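Local coordinates for protein CT263 (Chlamydia trachomatis, PDB 4QAS) that probably cleaves the N-glycosidic bond of futalosine-type nucleosides, as a nucleosidase of the futalosine pathway of menaquinone synthesis, at residues Phe35-Tyr38 against Val43-Asp46; Phe26-Asn31 against Leu45-Leu50. The protein carries 1 engineered substitution. All coordinates share one frame; numbering follows the deposited sequence.

Contact 1. Residues Phe35-Tyr38 against Val43-Asp46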
loop_
_atom_site.group_PDB
_atom_site.type_symbol
_atom_site.label_atom_id
_atom_site.label_comp_id
_atom_site.label_asym_id
_atom_site.label_seq_id
_atom_site.Cartn_x
_atom_site.Cartn_y
_atom_site.Cartn_z
ATOM N N PHE A 35 -14.265 -10.051 -12.235
ATOM C CA PHE A 35 -13.641 -8.862 -11.662
ATOM C C PHE A 35 -12.904 -9.235 -10.380
ATOM O O PHE A 35 -13.014 -10.351 -9.888
ATOM C CB PHE A 35 -14.611 -7.673 -11.503
ATOM C CG PHE A 35 -15.695 -7.877 -10.485
ATOM C CD1 PHE A 35 -16.900 -8.469 -10.837
ATOM C CD2 PHE A 35 -15.522 -7.450 -9.177
ATOM C CE1 PHE A 35 -17.904 -8.644 -9.896
ATOM C CE2 PHE A 35 -16.513 -7.610 -8.238
ATOM C CZ PHE A 35 -17.711 -8.213 -8.592
ATOM N N TYR A 36 -12.138 -8.280 -9.843
ATOM C CA TYR A 36 -11.228 -8.581 -8.741
ATOM C C TYR A 36 -11.867 -8.336 -7.388
ATOM O O TYR A 36 -12.588 -7.359 -7.192
ATOM C CB TYR A 36 -9.990 -7.706 -8.784
ATOM C CG TYR A 36 -9.279 -7.686 -10.082
ATOM C CD1 TYR A 36 -8.331 -8.632 -10.369
ATOM C CD2 TYR A 36 -9.517 -6.682 -11.013
ATOM C CE1 TYR A 36 -7.643 -8.609 -11.565
ATOM C CE2 TYR A 36 -8.839 -6.648 -12.208
ATOM C CZ TYR A 36 -7.903 -7.617 -12.476
ATOM O OH TYR A 36 -7.226 -7.575 -13.673
ATOM N N THR A 37 -11.561 -9.217 -6.438
ATOM C CA THR A 37 -12.156 -9.130 -5.114
ATOM C C THR A 37 -11.142 -9.557 -4.064
ATOM O O THR A 37 -10.296 -10.425 -4.307
ATOM C CB THR A 37 -13.402 -10.017 -5.046
ATOM O OG1 THR A 37 -14.104 -9.765 -3.821
ATOM C CG2 THR A 37 -13.039 -11.507 -5.149
ATOM N N TYR A 38 -11.283 -8.961 -2.881
ATOM C CA TYR A 38 -10.457 -9.283 -1.726
ATOM C C TYR A 38 -11.288 -8.957 -0.503
ATOM O O TYR A 38 -12.053 -7.992 -0.520
ATOM C CB TYR A 38 -9.207 -8.396 -1.734
ATOM C CG TYR A 38 -8.384 -8.478 -0.470
ATOM C CD1 TYR A 38 -7.715 -9.640 -0.152
ATOM C CD2 TYR A 38 -8.257 -7.390 0.380
ATOM C CE1 TYR A 38 -6.940 -9.748 1.003
ATOM C CE2 TYR A 38 -7.471 -7.487 1.537
ATOM C CZ TYR A 38 -6.832 -8.658 1.827
ATOM O OH TYR A 38 -6.058 -8.738 2.970
ATOM N N VAL A 43 -14.098 -5.865 5.893
ATOM C CA VAL A 43 -14.008 -5.076 4.668
ATOM C C VAL A 43 -13.990 -5.986 3.449
ATOM O O VAL A 43 -13.161 -6.901 3.347
ATOM C CB VAL A 43 -12.799 -4.131 4.671
ATOM C CG1 VAL A 43 -12.738 -3.375 3.355
ATOM C CG2 VAL A 43 -12.899 -3.166 5.847
ATOM N N LEU A 44 -14.887 -5.693 2.510
ATOM C CA LEU A 44 -14.856 -6.251 1.169
ATOM C C LEU A 44 -14.332 -5.164 0.250
ATOM O O LEU A 44 -14.852 -4.037 0.239
ATOM C CB LEU A 44 -16.254 -6.645 0.710
ATOM C CG LEU A 44 -16.401 -7.093 -0.755
ATOM C CD1 LEU A 44 -15.740 -8.452 -0.965
ATOM C CD2 LEU A 44 -17.867 -7.162 -1.123
ATOM N N LEU A 45 -13.307 -5.493 -0.519
ATOM C CA LEU A 45 -12.688 -4.576 -1.452
ATOM C C LEU A 45 -12.777 -5.181 -2.848
ATOM O O LEU A 45 -12.127 -6.196 -3.122
ATOM C CB LEU A 45 -11.233 -4.353 -1.036
ATOM C CG LEU A 45 -10.487 -3.280 -1.774
ATOM C CD1 LEU A 45 -11.136 -1.914 -1.553
ATOM C CD2 LEU A 45 -9.037 -3.312 -1.280
ATOM N N ASP A 46 -13.564 -4.561 -3.732
ATOM C CA ASP A 46 -13.717 -5.034 -5.098
ATOM C C ASP A 46 -13.123 -3.988 -6.024
ATOM O O ASP A 46 -13.107 -2.793 -5.708
ATOM C CB ASP A 46 -15.190 -5.269 -5.442
ATOM C CG ASP A 46 -15.789 -6.486 -4.738
ATOM O OD1 ASP A 46 -15.013 -7.292 -4.169
ATOM O OD2 ASP A 46 -17.025 -6.597 -4.775
#
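Thr-37 and Asp-46 face each other across two antiparallel strands, and their side chains lie next to each other, pointing the same way. The hydroxyl OG1 of Thr-37 donates to OD1 of Asp-46 at 2.7 Å. It meets that oxygen nearly in line with the C-O bond of the carboxylate. The torsion of Thr-37 (chi1 -171°) sets OG1 opposite the backbone N and turns it to Asp-46. The other carboxylate oxygen, OD2, is hydrogen-bonded to the hydroxyl of Tyr-69, so both oxygens of this buried acid have a partner.

Phe-35 flanks the same carboxylate. Its ring edge, at CE2, lies 3.6 Å from OD2 of Asp-46, close to the ring plane. The carboxylate is steeply turned against the ring, with 73° between the planes. On the other flank, CD1 of Leu-44 comes to 3.5 Å from OG1 of Thr-37.

The two segments belong to a beta hairpin, strands 36-40 and 43-49, toward one end of the mixed sheet, between strand 29-30 and strand 7-13. Thr-37 and Asp-46 form a non-hydrogen-bonded pair. Tyr-38 and Leu-45 form the adjoining hydrogen-bonded pair. N of Leu-45 bonds to O of Tyr-38 at 2.8 Å, and N of Tyr-38 bonds back to O of Leu-45 at 2.9 Å. Asp-46 CA lies 3.3 Å from Tyr-36 O, a CA-H...O contact.

Tyr-38 and Leu-45 put their side chains on the sheet face opposite to Thr-37 and Asp-46. They meet only loosely, CD2 of the tyrosine ring standing 4.5 Å from CD2 of the leucine. The Tyr-38 ring also packs on Phe-26 and on Gln-185 of the second subunit.

Contact 2. Residues Phe26-Asn31 against Leu45-Leu50; sequences FPFSLN and LDVMVL
A small hydrophobic cluster covers one face of the beta hairpin of strands 36-40 and 43-49, where the chain leaving helix 16-25 passes over strand 43-49. Phe-26 and Phe-28 supply the rings, and Leu-45 and Val-47 supply the aliphatic groups from the strand. Pro-27 sits between the two phenylalanines at the centre of an inverse gamma turn. A weak 2.8 Å bond from N of Phe-28 to O of Phe-26 closes this turn.

The methyl CD2 of Leu-45 is the shared point of contact. It lies over one face of the Phe-26 ring, 3.9 Å from the centroid and 29° off the normal, as a CH-pi contact. It is off-centre, toward the CD2-CE2 side of the ring, and CE2 of Phe-26 is its nearest atom at 3.5 Å. The same methyl touches CZ of Phe-28 at 3.8 Å, bridging the two rings.

With CG of Phe-28 opposite its own carbonyl carbon (chi1 -73°), the CE1-CZ side of the ring is what meets Leu-45 and Val-47. The Phe-28 side chain also touches Leu-23 of helix 16-25, Tyr-36 and Tyr-38. Phe-26 is also met edge-to-face by the ring of Tyr-195, and it packs on Gln-185 of the second subunit.

Val-47 adds a methyl on the same side of the strand as Leu-45. Its CG2 comes to 3.6 Å from CZ of Phe-28, and the two side chains cross at about a right angle. CE1 of Phe-28 also lies 3.5 Å from the carbonyl O of Leu-45, which sits at the ring edge, in the ring plane.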
loop_
_atom_site.group_PDB
_atom_site.type_symbol
_atom_site.label_atom_id
_atom_site.label_comp_id
_atom_site.label_asym_id
_atom_site.label_seq_id
_atom_site.Cartn_x
_atom_site.Cartn_y
_atom_site.Cartn_z
ATOM N N PHE A 26 -2.961 -5.747 -2.513
ATOM C CA PHE A 26 -3.703 -6.774 -1.805
ATOM C C PHE A 26 -3.714 -8.036 -2.647
ATOM O O PHE A 26 -3.635 -7.948 -3.885
ATOM C CB PHE A 26 -5.157 -6.331 -1.543
ATOM C CG PHE A 26 -5.269 -5.053 -0.803
ATOM C CD1 PHE A 26 -5.128 -5.023 0.576
ATOM C CD2 PHE A 26 -5.515 -3.894 -1.467
ATOM C CE1 PHE A 26 -5.225 -3.832 1.260
ATOM C CE2 PHE A 26 -5.618 -2.711 -0.796
ATOM C CZ PHE A 26 -5.476 -2.688 0.586
ATOM N N PRO A 27 -3.847 -9.174 -2.037
ATOM C CA PRO A 27 -3.883 -10.445 -2.798
ATOM C C PRO A 27 -5.275 -10.696 -3.375
ATOM O O PRO A 27 -6.006 -11.595 -2.970
ATOM C CB PRO A 27 -3.452 -11.483 -1.749
ATOM C CG PRO A 27 -3.900 -10.907 -0.464
ATOM C CD PRO A 27 -3.726 -9.433 -0.586
ATOM N N PHE A 28 -5.649 -9.861 -4.341
ATOM C CA PHE A 28 -6.934 -9.996 -5.018
ATOM C C PHE A 28 -7.009 -11.309 -5.779
ATOM O O PHE A 28 -5.998 -11.871 -6.212
ATOM C CB PHE A 28 -7.092 -8.880 -6.043
ATOM C CG PHE A 28 -7.359 -7.518 -5.456
ATOM C CD1 PHE A 28 -8.621 -7.164 -5.034
ATOM C CD2 PHE A 28 -6.357 -6.580 -5.355
ATOM C CE1 PHE A 28 -8.873 -5.927 -4.507
ATOM C CE2 PHE A 28 -6.610 -5.326 -4.837
ATOM C CZ PHE A 28 -7.866 -5.001 -4.423
ATOM N N SER A 29 -8.229 -11.781 -5.969
ATOM C CA SER A 29 -8.514 -12.897 -6.852
ATOM C C SER A 29 -9.567 -12.454 -7.856
ATOM O O SER A 29 -10.318 -11.509 -7.610
ATOM C CB SER A 29 -9.009 -14.108 -6.065
ATOM O OG SER A 29 -10.178 -13.794 -5.334
ATOM N N LEU A 30 -9.553 -13.092 -9.020
ATOM C CA LEU A 30 -10.603 -12.906 -10.013
ATOM C C LEU A 30 -11.750 -13.828 -9.647
ATOM O O LEU A 30 -11.546 -15.030 -9.492
ATOM C CB LEU A 30 -10.070 -13.271 -11.395
ATOM C CG LEU A 30 -11.008 -12.959 -12.559
ATOM C CD1 LEU A 30 -11.164 -11.454 -12.709
ATOM C CD2 LEU A 30 -10.502 -13.583 -13.850
ATOM N N ASN A 31 -12.949 -13.278 -9.500
ATOM C CA ASN A 31 -14.111 -14.086 -9.177
ATOM C C ASN A 31 -14.750 -14.615 -10.460
ATOM O O ASN A 31 -14.318 -14.321 -11.574
ATOM C CB ASN A 31 -15.079 -13.290 -8.299
ATOM C CG ASN A 31 -15.625 -12.056 -8.986
ATOM O OD1 ASN A 31 -15.650 -11.963 -10.214
ATOM N ND2 ASN A 31 -16.078 -11.096 -8.197
ATOM N N LEU A 45 -13.307 -5.493 -0.519
ATOM C CA LEU A 45 -12.688 -4.576 -1.452
ATOM C C LEU A 45 -12.777 -5.181 -2.848
ATOM O O LEU A 45 -12.127 -6.196 -3.122
ATOM C CB LEU A 45 -11.233 -4.353 -1.036
ATOM C CG LEU A 45 -10.487 -3.280 -1.774
ATOM C CD1 LEU A 45 -11.136 -1.914 -1.553
ATOM C CD2 LEU A 45 -9.037 -3.312 -1.280
ATOM N N ASP A 46 -13.564 -4.561 -3.732
ATOM C CA ASP A 46 -13.717 -5.034 -5.098
ATOM C C ASP A 46 -13.123 -3.988 -6.024
ATOM O O ASP A 46 -13.107 -2.793 -5.708
ATOM C CB ASP A 46 -15.190 -5.269 -5.442
ATOM C CG ASP A 46 -15.789 -6.486 -4.738
ATOM O OD1 ASP A 46 -15.013 -7.292 -4.169
ATOM O OD2 ASP A 46 -17.025 -6.597 -4.775
ATOM N N VAL A 47 -12.651 -4.439 -7.186
ATOM C CA VAL A 47 -12.062 -3.539 -8.173
ATOM C C VAL A 47 -12.674 -3.821 -9.525
ATOM O O VAL A 47 -12.680 -4.969 -9.978
ATOM C CB VAL A 47 -10.534 -3.710 -8.249
ATOM C CG1 VAL A 47 -9.958 -2.779 -9.304
ATOM C CG2 VAL A 47 -9.921 -3.403 -6.926
ATOM N N MET A 48 -13.146 -2.767 -10.187
ATOM C CA MET A 48 -13.576 -2.826 -11.577
ATOM C C MET A 48 -12.730 -1.901 -12.430
ATOM O O MET A 48 -12.394 -0.794 -12.022
ATOM C CB MET A 48 -15.022 -2.430 -11.672
ATOM C CG MET A 48 -15.873 -3.495 -11.050
ATOM S SD MET A 48 -17.623 -3.136 -11.058
ATOM C CE MET A 48 -18.261 -4.543 -10.148
ATOM N N VAL A 49 -12.399 -2.371 -13.619
ATOM C CA VAL A 49 -11.620 -1.622 -14.599
ATOM C C VAL A 49 -12.525 -1.425 -15.815
ATOM O O VAL A 49 -12.982 -2.404 -16.420
ATOM C CB VAL A 49 -10.345 -2.384 -14.976
ATOM C CG1 VAL A 49 -9.534 -1.575 -15.993
ATOM C CG2 VAL A 49 -9.508 -2.666 -13.744
ATOM N N LEU A 50 -12.800 -0.166 -16.172
ATOM C CA LEU A 50 -13.855 0.107 -17.151
ATOM C C LEU A 50 -13.468 -0.319 -18.558
ATOM O O LEU A 50 -14.277 -0.895 -19.277
ATOM C CB LEU A 50 -14.241 1.590 -17.148
ATOM C CG LEU A 50 -14.816 2.090 -15.826
ATOM C CD1 LEU A 50 -15.161 3.555 -15.936
ATOM C CD2 LEU A 50 -16.059 1.291 -15.425
#

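Contacts 1 and 2 share Leu-45 and Asp-46 of strand 43-49, and their centres are about 5 Å apart. Strand 36-40 lies between strands 29-30 and 43-49 in the sheet. Its Thr-37 N is 2.9 Å from O of Ser-29, and its Tyr-36 O is 2.9 Å from N of Val-47; both are probable hydrogen bonds. Strand 36-40 thus joins strand 29-30 to strand 43-49, the two sides of contact 2. On the Leu-45 face of the sheet the contacts also meet through rings, with CE2 of Tyr-38 3.5 Å from CD1 of Phe-26.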